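Hypothetical glycoside hydrolase (Parabacteroides distasonis, PDB 3TAW) is of unknown function but is probably a carbohydrate-active protein of the glycoside hydrolase kind, built as a five-bladed beta-propeller. Local coordinates at residues A[18-23]-A[90-95]; A[63-68]-A[121-126]; A[178-183]-A[258-263]; A[326-331]-A[335-340]. One frame throughout, in Å; residues are numbered along the deposited sequence.

Contact 1: residues A[18-23]-A[90-95]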
# COMPACT_ATOMS: atom_id res chain seq x y z
N GLU A 18 2.01 18.62 1.74
CA GLU A 18 2.93 19.25 2.68
C GLU A 18 2.88 18.47 3.98
O GLU A 18 1.81 18.12 4.46
CB GLU A 18 2.53 20.70 2.97
CG GLU A 18 2.29 21.52 1.73
CD GLU A 18 2.15 23.00 2.01
OE1 GLU A 18 2.07 23.40 3.20
OE2 GLU A 18 2.15 23.78 1.04
N ARG A 19 4.05 18.19 4.53
CA ARG A 19 4.14 17.65 5.89
C ARG A 19 3.71 18.72 6.88
O ARG A 19 4.28 19.80 6.88
CB ARG A 19 5.59 17.26 6.20
CG ARG A 19 6.17 16.19 5.30
CD ARG A 19 7.70 16.22 5.35
NE ARG A 19 8.33 15.14 4.60
CZ ARG A 19 8.51 15.14 3.28
NH1 ARG A 19 8.11 16.18 2.54
NH2 ARG A 19 9.10 14.12 2.68
N PRO A 20 2.72 18.45 7.73
CA PRO A 20 2.37 19.49 8.72
C PRO A 20 3.53 19.74 9.63
O PRO A 20 4.18 18.78 10.07
CB PRO A 20 1.19 18.88 9.49
CG PRO A 20 0.65 17.81 8.56
CD PRO A 20 1.87 17.25 7.88
N THR A 21 3.81 21.01 9.93
CA THR A 21 5.03 21.39 10.64
C THR A 21 5.17 20.67 11.98
O THR A 21 4.29 20.73 12.84
CB THR A 21 5.08 22.92 10.85
OG1 THR A 21 4.83 23.61 9.60
CG2 THR A 21 6.46 23.35 11.40
N GLY A 22 6.29 19.96 12.14
CA GLY A 22 6.66 19.35 13.42
C GLY A 22 5.90 18.14 13.91
O GLY A 22 6.20 17.66 14.99
N VAL A 23 4.95 17.61 13.13
CA VAL A 23 4.08 16.51 13.60
C VAL A 23 4.62 15.10 13.35
O VAL A 23 4.25 14.15 14.06
CB VAL A 23 2.64 16.58 13.02
CG1 VAL A 23 2.05 17.96 13.20
CG2 VAL A 23 2.59 16.15 11.55
N ASP A 90 -8.27 14.36 13.25
CA ASP A 90 -7.55 15.47 12.61
C ASP A 90 -6.50 14.99 11.59
O ASP A 90 -5.84 15.82 10.94
CB ASP A 90 -6.96 16.45 13.64
CG ASP A 90 -5.84 15.85 14.50
OD1 ASP A 90 -5.38 14.69 14.29
OD2 ASP A 90 -5.40 16.58 15.43
N GLY A 91 -6.32 13.67 11.46
CA GLY A 91 -5.35 13.11 10.54
C GLY A 91 -3.92 13.07 11.02
O GLY A 91 -3.04 12.55 10.32
N ILE A 92 -3.67 13.60 12.22
CA ILE A 92 -2.32 13.81 12.74
C ILE A 92 -2.10 13.11 14.06
O ILE A 92 -1.10 12.41 14.22
CB ILE A 92 -2.03 15.31 12.92
CG1 ILE A 92 -1.90 15.98 11.55
CG2 ILE A 92 -0.79 15.55 13.79
CD1 ILE A 92 -1.99 17.52 11.63
N HIS A 93 -3.03 13.30 15.00
CA HIS A 93 -2.98 12.67 16.31
C HIS A 93 -3.84 11.41 16.32
O HIS A 93 -5.02 11.47 16.03
CB HIS A 93 -3.49 13.66 17.36
CG HIS A 93 -2.68 14.92 17.43
ND1 HIS A 93 -3.08 16.08 16.82
CD2 HIS A 93 -1.47 15.17 17.98
CE1 HIS A 93 -2.16 17.01 17.02
NE2 HIS A 93 -1.18 16.49 17.73
N PHE A 94 -3.23 10.28 16.67
CA PHE A 94 -3.86 8.97 16.60
C PHE A 94 -4.01 8.33 17.95
O PHE A 94 -3.11 8.41 18.80
CB PHE A 94 -3.06 8.04 15.68
CG PHE A 94 -3.28 8.36 14.24
CD1 PHE A 94 -2.58 9.38 13.64
CD2 PHE A 94 -4.26 7.70 13.52
CE1 PHE A 94 -2.83 9.72 12.32
CE2 PHE A 94 -4.50 8.00 12.19
CZ PHE A 94 -3.79 9.03 11.59
N GLU A 95 -5.14 7.68 18.11
CA GLU A 95 -5.42 6.83 19.27
C GLU A 95 -5.28 5.37 18.82
O GLU A 95 -5.98 4.93 17.89
CB GLU A 95 -6.82 7.11 19.74
CG GLU A 95 -7.25 6.30 20.95
CD GLU A 95 -8.55 6.82 21.52
OE1 GLU A 95 -9.61 6.54 20.93
OE2 GLU A 95 -8.48 7.52 22.56

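Contact 2: residues A[63-68]-A[121-126]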
# COMPACT_ATOMS: atom_id res chain seq x y z
N VAL A 63 -8.94 5.94 9.90
CA VAL A 63 -8.33 4.74 10.50
C VAL A 63 -7.05 4.47 9.74
O VAL A 63 -7.06 4.36 8.52
CB VAL A 63 -9.27 3.52 10.48
CG1 VAL A 63 -8.54 2.24 10.97
CG2 VAL A 63 -10.55 3.82 11.32
N VAL A 64 -5.95 4.35 10.46
CA VAL A 64 -4.70 3.90 9.88
C VAL A 64 -4.43 2.53 10.44
O VAL A 64 -4.40 2.35 11.68
CB VAL A 64 -3.56 4.86 10.19
CG1 VAL A 64 -2.18 4.19 9.89
CG2 VAL A 64 -3.73 6.15 9.36
N MSE A 65 -4.20 1.57 9.55
CA MSE A 65 -3.77 0.24 9.94
C MSE A 65 -2.31 0.09 9.54
O MSE A 65 -1.97 -0.13 8.37
CB MSE A 65 -4.69 -0.84 9.33
CG MSE A 65 -6.09 -0.76 9.91
SE MSE A 65 -7.24 -2.24 9.38
CE MSE A 65 -6.34 -3.78 10.10
N TYR A 66 -1.44 0.27 10.51
CA TYR A 66 0.00 0.32 10.25
C TYR A 66 0.64 -1.06 10.32
O TYR A 66 0.22 -1.94 11.08
CB TYR A 66 0.69 1.30 11.18
CG TYR A 66 0.44 1.09 12.66
CD1 TYR A 66 -0.66 1.66 13.30
CD2 TYR A 66 1.31 0.34 13.44
CE1 TYR A 66 -0.89 1.49 14.68
CE2 TYR A 66 1.11 0.17 14.79
CZ TYR A 66 -0.02 0.74 15.42
OH TYR A 66 -0.23 0.60 16.76
N ARG A 67 1.67 -1.25 9.50
CA ARG A 67 2.46 -2.46 9.56
C ARG A 67 3.36 -2.36 10.77
O ARG A 67 4.15 -1.45 10.86
CB ARG A 67 3.31 -2.63 8.30
CG ARG A 67 4.14 -3.91 8.32
CD ARG A 67 5.02 -4.02 7.08
NE ARG A 67 6.04 -5.04 7.20
CZ ARG A 67 6.93 -5.35 6.26
NH1 ARG A 67 6.93 -4.73 5.08
NH2 ARG A 67 7.84 -6.29 6.50
N ALA A 68 3.22 -3.30 11.70
CA ALA A 68 4.02 -3.29 12.92
C ALA A 68 4.89 -4.54 12.93
O ALA A 68 4.43 -5.63 12.63
CB ALA A 68 3.13 -3.29 14.16
N PRO A 121 -0.38 -3.53 3.97
CA PRO A 121 -1.82 -3.48 3.68
C PRO A 121 -2.21 -2.29 2.78
O PRO A 121 -1.58 -1.23 2.85
CB PRO A 121 -2.42 -3.27 5.04
CG PRO A 121 -1.39 -2.49 5.79
CD PRO A 121 -0.08 -3.08 5.35
N ARG A 122 -3.21 -2.50 1.94
CA ARG A 122 -3.99 -1.41 1.36
C ARG A 122 -5.45 -1.73 1.59
O ARG A 122 -5.87 -2.90 1.49
CB ARG A 122 -3.79 -1.26 -0.16
CG ARG A 122 -2.54 -0.57 -0.60
CD ARG A 122 -1.41 -1.51 -0.68
NE ARG A 122 -0.19 -0.97 -1.31
CZ ARG A 122 1.02 -1.43 -1.05
NH1 ARG A 122 1.17 -2.44 -0.21
NH2 ARG A 122 2.10 -0.90 -1.61
N ILE A 123 -6.22 -0.69 1.88
CA ILE A 123 -7.65 -0.83 2.13
C ILE A 123 -8.43 0.07 1.20
O ILE A 123 -8.07 1.23 1.01
CB ILE A 123 -8.01 -0.46 3.57
CG1 ILE A 123 -7.31 -1.43 4.54
CG2 ILE A 123 -9.55 -0.47 3.79
CD1 ILE A 123 -7.37 -0.99 5.98
N ALA A 124 -9.53 -0.45 0.67
CA ALA A 124 -10.55 0.36 0.02
C ALA A 124 -11.92 -0.19 0.41
O ALA A 124 -12.03 -1.33 0.90
CB ALA A 124 -10.41 0.39 -1.51
N MSE A 125 -12.95 0.61 0.20
CA MSE A 125 -14.30 0.24 0.66
C MSE A 125 -15.30 0.20 -0.48
O MSE A 125 -15.30 1.10 -1.32
CB MSE A 125 -14.79 1.25 1.70
CG MSE A 125 -16.02 0.80 2.42
SE MSE A 125 -16.82 2.27 3.45
CE MSE A 125 -17.53 3.32 1.94
N THR A 126 -16.17 -0.80 -0.50
CA THR A 126 -17.26 -0.85 -1.50
C THR A 126 -18.37 0.11 -1.15
O THR A 126 -18.42 0.63 -0.03
CB THR A 126 -17.86 -2.25 -1.63
OG1 THR A 126 -18.53 -2.60 -0.42
CG2 THR A 126 -16.77 -3.27 -1.93

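Contact 3: residues A[178-183]-A[258-263]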
# COMPACT_ATOMS: atom_id res chain seq x y z
N SER A 178 1.56 -5.80 -3.11
CA SER A 178 1.44 -4.37 -3.41
C SER A 178 0.36 -4.05 -4.42
O SER A 178 0.64 -3.82 -5.60
CB SER A 178 2.80 -3.78 -3.84
OG SER A 178 3.78 -4.13 -2.87
N ALA A 179 -0.89 -4.02 -3.95
CA ALA A 179 -2.04 -3.86 -4.84
C ALA A 179 -2.82 -2.58 -4.59
O ALA A 179 -3.14 -2.25 -3.45
CB ALA A 179 -2.96 -5.07 -4.73
N SER A 180 -3.21 -1.93 -5.68
CA SER A 180 -3.96 -0.67 -5.68
C SER A 180 -5.26 -0.87 -6.44
O SER A 180 -5.28 -0.82 -7.68
CB SER A 180 -3.12 0.41 -6.38
OG SER A 180 -1.89 0.57 -5.70
N LEU A 181 -6.34 -1.11 -5.70
CA LEU A 181 -7.67 -1.22 -6.29
C LEU A 181 -8.11 0.13 -6.85
O LEU A 181 -7.81 1.20 -6.30
CB LEU A 181 -8.70 -1.66 -5.24
CG LEU A 181 -8.90 -3.15 -5.09
CD1 LEU A 181 -7.64 -3.80 -4.61
CD2 LEU A 181 -10.06 -3.34 -4.09
N VAL A 182 -8.86 0.09 -7.92
CA VAL A 182 -9.44 1.31 -8.47
C VAL A 182 -10.66 1.74 -7.64
O VAL A 182 -11.57 0.95 -7.38
CB VAL A 182 -9.78 1.16 -9.96
CG1 VAL A 182 -10.55 2.38 -10.45
CG2 VAL A 182 -8.47 1.01 -10.78
N THR A 183 -10.63 3.02 -7.25
CA THR A 183 -11.67 3.68 -6.48
C THR A 183 -12.06 4.96 -7.22
O THR A 183 -11.36 5.40 -8.14
CB THR A 183 -11.18 4.09 -5.06
OG1 THR A 183 -10.19 5.14 -5.17
CG2 THR A 183 -10.62 2.88 -4.29
N ILE A 258 -7.23 7.52 -14.61
CA ILE A 258 -7.05 6.79 -13.35
C ILE A 258 -5.68 7.15 -12.81
O ILE A 258 -4.66 6.90 -13.46
CB ILE A 258 -7.22 5.28 -13.53
CG1 ILE A 258 -8.61 4.94 -14.08
CG2 ILE A 258 -6.97 4.56 -12.19
CD1 ILE A 258 -8.74 3.54 -14.67
N VAL A 259 -5.65 7.77 -11.64
CA VAL A 259 -4.42 8.21 -11.02
C VAL A 259 -3.88 7.11 -10.12
O VAL A 259 -4.58 6.64 -9.23
CB VAL A 259 -4.64 9.50 -10.19
CG1 VAL A 259 -3.33 9.96 -9.56
CG2 VAL A 259 -5.24 10.62 -11.07
N LEU A 260 -2.62 6.72 -10.35
CA LEU A 260 -1.94 5.72 -9.53
C LEU A 260 -0.73 6.33 -8.86
O LEU A 260 0.21 6.75 -9.53
CB LEU A 260 -1.52 4.53 -10.38
CG LEU A 260 -0.70 3.43 -9.71
CD1 LEU A 260 -1.57 2.69 -8.64
CD2 LEU A 260 -0.03 2.43 -10.74
N LEU A 261 -0.76 6.42 -7.53
CA LEU A 261 0.41 6.76 -6.76
C LEU A 261 1.25 5.49 -6.56
O LEU A 261 0.72 4.43 -6.24
CB LEU A 261 0.03 7.36 -5.40
CG LEU A 261 -0.30 8.85 -5.32
CD1 LEU A 261 -1.46 9.27 -6.24
CD2 LEU A 261 -0.61 9.33 -3.89
N TYR A 262 2.55 5.62 -6.78
CA TYR A 262 3.44 4.46 -6.68
C TYR A 262 4.80 4.89 -6.14
O TYR A 262 5.09 6.09 -6.02
CB TYR A 262 3.52 3.74 -8.03
CG TYR A 262 4.33 4.45 -9.09
CD1 TYR A 262 3.74 5.40 -9.93
CD2 TYR A 262 5.68 4.17 -9.28
CE1 TYR A 262 4.46 6.04 -10.89
CE2 TYR A 262 6.42 4.81 -10.26
CZ TYR A 262 5.80 5.75 -11.07
OH TYR A 262 6.50 6.40 -12.04
N ASN A 263 5.60 3.90 -5.80
CA ASN A 263 6.89 4.06 -5.17
C ASN A 263 8.01 3.61 -6.09
O ASN A 263 8.02 2.46 -6.54
CB ASN A 263 6.87 3.23 -3.90
CG ASN A 263 5.79 3.71 -2.93
OD1 ASN A 263 5.91 4.81 -2.39
ND2 ASN A 263 4.71 2.92 -2.76

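Contact 4: residues A[326-331]-A[335-340]. With EDO (1,2-ethanediol), chain J; EDO (1,2-ethanediol), chain I.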
# COMPACT_ATOMS: atom_id res chain seq x y z
N GLY A 326 -1.35 4.69 2.10
CA GLY A 326 -2.69 5.02 2.60
C GLY A 326 -3.08 6.43 2.13
O GLY A 326 -2.27 7.34 2.14
N LEU A 327 -4.33 6.60 1.71
CA LEU A 327 -4.78 7.88 1.17
C LEU A 327 -6.28 8.03 1.41
O LEU A 327 -7.05 7.15 1.02
CB LEU A 327 -4.47 7.97 -0.32
CG LEU A 327 -4.90 9.25 -1.03
CD1 LEU A 327 -4.25 10.52 -0.39
CD2 LEU A 327 -4.58 9.16 -2.55
N VAL A 328 -6.66 9.10 2.11
CA VAL A 328 -8.07 9.37 2.38
C VAL A 328 -8.41 10.84 2.11
O VAL A 328 -7.55 11.72 2.22
CB VAL A 328 -8.48 9.03 3.84
CG1 VAL A 328 -8.35 7.52 4.11
CG2 VAL A 328 -7.65 9.84 4.87
N TYR A 329 -9.67 11.08 1.77
CA TYR A 329 -10.23 12.41 1.63
C TYR A 329 -11.13 12.65 2.84
O TYR A 329 -12.16 11.98 2.99
CB TYR A 329 -11.04 12.49 0.34
CG TYR A 329 -11.53 13.87 0.06
CD1 TYR A 329 -10.64 14.87 -0.31
CD2 TYR A 329 -12.87 14.21 0.20
CE1 TYR A 329 -11.06 16.16 -0.56
CE2 TYR A 329 -13.31 15.50 -0.05
CZ TYR A 329 -12.40 16.46 -0.42
OH TYR A 329 -12.80 17.75 -0.67
N TYR A 330 -10.72 13.56 3.71
CA TYR A 330 -11.35 13.73 5.04
C TYR A 330 -11.36 15.21 5.37
O TYR A 330 -10.35 15.88 5.17
CB TYR A 330 -10.53 12.98 6.08
CG TYR A 330 -11.15 12.88 7.45
CD1 TYR A 330 -12.19 12.01 7.69
CD2 TYR A 330 -10.66 13.63 8.51
CE1 TYR A 330 -12.76 11.89 8.96
CE2 TYR A 330 -11.20 13.52 9.79
CZ TYR A 330 -12.26 12.66 10.01
OH TYR A 330 -12.83 12.54 11.28
N ARG A 331 -12.49 15.71 5.84
CA ARG A 331 -12.61 17.13 6.18
C ARG A 331 -12.04 18.02 5.06
O ARG A 331 -11.25 18.93 5.29
CB ARG A 331 -11.90 17.42 7.52
CG ARG A 331 -12.48 16.68 8.67
CD ARG A 331 -11.68 16.92 9.98
NE ARG A 331 -11.67 18.34 10.37
CZ ARG A 331 -11.09 18.81 11.48
NH1 ARG A 331 -10.48 17.99 12.34
NH2 ARG A 331 -11.12 20.11 11.73
N TYR A 335 -5.30 13.26 3.00
CA TYR A 335 -4.31 12.82 3.96
C TYR A 335 -3.63 11.57 3.40
O TYR A 335 -4.28 10.55 3.16
CB TYR A 335 -4.96 12.51 5.31
CG TYR A 335 -5.52 13.73 5.99
CD1 TYR A 335 -6.76 14.25 5.63
CD2 TYR A 335 -4.79 14.40 6.97
CE1 TYR A 335 -7.27 15.38 6.25
CE2 TYR A 335 -5.29 15.54 7.59
CZ TYR A 335 -6.54 16.03 7.22
OH TYR A 335 -7.05 17.19 7.83
N LEU A 336 -2.33 11.68 3.19
CA LEU A 336 -1.47 10.65 2.60
C LEU A 336 -0.55 10.08 3.68
O LEU A 336 0.18 10.82 4.30
CB LEU A 336 -0.61 11.28 1.49
CG LEU A 336 0.41 10.37 0.81
CD1 LEU A 336 -0.31 9.27 -0.00
CD2 LEU A 336 1.38 11.17 -0.04
N TYR A 337 -0.66 8.76 3.92
CA TYR A 337 0.10 8.06 4.95
C TYR A 337 1.17 7.21 4.28
O TYR A 337 0.88 6.49 3.32
CB TYR A 337 -0.81 7.22 5.85
CG TYR A 337 -1.74 8.15 6.61
CD1 TYR A 337 -1.29 8.82 7.75
CD2 TYR A 337 -3.00 8.45 6.13
CE1 TYR A 337 -2.12 9.72 8.41
CE2 TYR A 337 -3.83 9.37 6.78
CZ TYR A 337 -3.39 10.00 7.93
OH TYR A 337 -4.22 10.93 8.54
N TYR A 338 2.40 7.34 4.77
CA TYR A 338 3.51 6.67 4.16
C TYR A 338 4.49 6.11 5.19
O TYR A 338 4.62 6.63 6.32
CB TYR A 338 4.20 7.60 3.16
CG TYR A 338 4.74 8.92 3.70
CD1 TYR A 338 3.93 10.05 3.78
CD2 TYR A 338 6.06 9.04 4.08
CE1 TYR A 338 4.42 11.25 4.25
CE2 TYR A 338 6.57 10.23 4.56
CZ TYR A 338 5.75 11.34 4.63
OH TYR A 338 6.23 12.53 5.09
N GLY A 339 5.19 5.06 4.78
CA GLY A 339 6.25 4.48 5.60
C GLY A 339 7.49 5.35 5.49
O GLY A 339 7.78 5.89 4.41
N CYS A 340 8.23 5.47 6.58
CA CYS A 340 9.49 6.25 6.63
C CYS A 340 10.65 5.31 6.89
O CYS A 340 10.82 4.83 8.02
CB CYS A 340 9.45 7.29 7.73
SG CYS A 340 8.09 8.49 7.57
C1 EDO J . -15.21 13.64 4.27
O1 EDO J . -14.83 13.85 5.65
C2 EDO J . -14.50 14.63 3.35
O2 EDO J . -14.77 16.01 3.67
C1 EDO I . -9.37 4.33 1.34
O1 EDO I . -10.76 4.06 1.58
C2 EDO I . -9.10 4.60 -0.15
O2 EDO I . -7.72 4.98 -0.42
O HOH W 1 -9.06 18.87 7.09

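Contact 1: residues A[18-23]-A[90-95]
One face of the H93 imidazole carries the CG2 methyl of I92, the same methyl that meets V23 across the contact; it lies 3.8 Å above the H93 ring plane, over its centre. At the ring edge, and in its plane, stands OD2 of D90. The segment 90-95 carries the loop from strand 81-88 into strand 95-96 of what is probably a propeller blade, and it is shaped by an Asx turn. Aspartate suits this position because its short carboxylate can reach the amides just ahead. Here D90 OD1 accepts from both I92 N and H93 N, the first coming from above the carboxylate plane and the second along the syn lone pair. D90 OD2 takes the ND1 proton of H93 on its own syn side, 2.8 Å from H93 ND1 and almost straight (175°), which should fix the rotation of the imidazole. G91, with a positive phi of 81°, lets the chain turn within this loop. Across the contact everything is apolar. In I92, CG2 is anti to the backbone N and faces V23, while the extended CG1 arm carries CD1 to P20. CG2 of I92 is 3.7 Å from CB of V23, and the two beta-branched side chains cross at about a right angle. P20, which also leans on V347 and V349 of strand 344-350, offers the CB and CG of its rigid ring to the other end of the isoleucine. There I92 CD1 lies 4.1 Å from CG of P20, with CB of the proline equally near.

Contact 2: residues A[63-68]-A[121-126]
M65 and P121 lie on strands 61-69 and 117-125, which belong to different four-stranded antiparallel sheets and face each other through side chains without pairing their backbones. The one backbone atom in the contact is the carbonyl oxygen of M65, which rests 3.5 Å from CG of P121. Further along, M65, modelled as selenomethionine, lays its selenium against I123. Its chi1 of -66° and an extended chi2 set SE 3.6 Å from CD1 of I123, and the bend at chi3 only turns the terminal methyl CE. M65 CG is also in touch with the I123 methyl, and the two side chains cross at about a right angle. I123 presents CD1 as its leading atom.

Face-to-face packing of two four-stranded sheets is consistent with neighbouring blades of a beta-propeller. A flexible, polarisable methionine can mould itself to such an interface, while proline and isoleucine supply stiff apolar surface. L83 lies against both M65 and P121, and A54 and L133 touch both P121 and I123. Beside this apolar patch the same two strands also share charge: R67, its chain fully extended, forms a salt bridge from NH1 to OD1 of D120, the residue just before P121.

Contact 3: residues A[178-183]-A[258-263]
The apolar part of this contact has two centres, S180 against L260 and V182 against I258. Backbone spacing explains why side chains do all the work: the CA atoms of S180 and L260 are 7.7 Å apart, and those of V182 and I258 are separated by the same amount, too far for strand pairing. V182 and I258 meet methyl to methyl, CG2 of V182 lying 4.1 Å from CG2 of I258, with the two side chains at about a right angle. In I258 this methyl is anti to the backbone N, the consequence of a chi1 of -59°. Beta-branched residues fit here, being at home in strands and broad close to the backbone. At the other centre the smallness of serine matters. L260 reaches over with CG anti to its backbone N (chi1 175°), and its CD1 settles 3.6 Å from CB of S180. The same methyl is just as near to OG of S180.

Among the residues that touch, S180 brings the polar group. Its hydroxyl, although buried against the leucine, is bonded chiefly to the carbonyl O of P249, with that of G248 as a second acceptor; its single proton can at most be shared between them.

Both segments are strands of a mixed sheet within what is probably a five-bladed propeller, and strand 244-254 links them: it runs parallel to 179-186, with T183 and A251 joined by backbone hydrogen bonding, and antiparallel to 257-265. C247 packs on S180 and L253 on I258, while Y202 of strand 199-203 touches V182 and I258, and F288 of strand 281-288 lies against L260.

Contact 4: residues A[326-331]-A[335-340]
With CG anti to its carbonyl carbon (chi1 -67°), Y335 holds its ring beside the backbone N, edge-on to the carbonyl of Y330, whose O lies in the ring plane, 3.3 Å from Y335 CE1. L327 and L336 both carry CG anti to the backbone N; with chi2 near 60° in both, the CD1 methyls come within 4.2 Å on the other face of the sheet. V328 CG2 lies 3.8 Å from CB of Y335, and it also reaches the edge of the Y337 ring. G326, paired with Y337, has no side chain to compete with the Y337 CB. One water links Y335 OH to the carbonyl O of R331, to which it donates. Two 1,2-ethanediol molecules, probably from the crystallisation liquor, bind here: one donates from O2 to L327 O of strand 322-330, the other accepts at O1 from R331 N in the turn after it.

Four backbone hydrogen bonds rule the pairing, two between G326 and Y337 and two between V328 and Y335. L327 and L336 form the non-hydrogen-bonded pair between them. Strands 322-330 and 333-340, joined by a tight turn, make a beta hairpin, consistent with part of a blade of a beta-propeller.

Contact 1 lies at the surface, its centre about 19 Å from the centre of the chain, whereas contacts 2, 3 and 4 are buried. Contact 4 alone is a direct strand pairing, carried by backbone hydrogen bonds. Contact 2 bridges two different sheets, while contact 3 joins two strands of one sheet that both flank strand 244-254; in both the packing is mostly apolar. Contact 1 joins loops with a few apolar carbon contacts backed by a polar Asx turn. The contacts also meet one another. Y337 OH of contact 4 hydrogen-bonds to G91 O of contact 1, V64 of contact 2 packs against both Y337 and F94, and L261 of contact 3 touches L327 and L336.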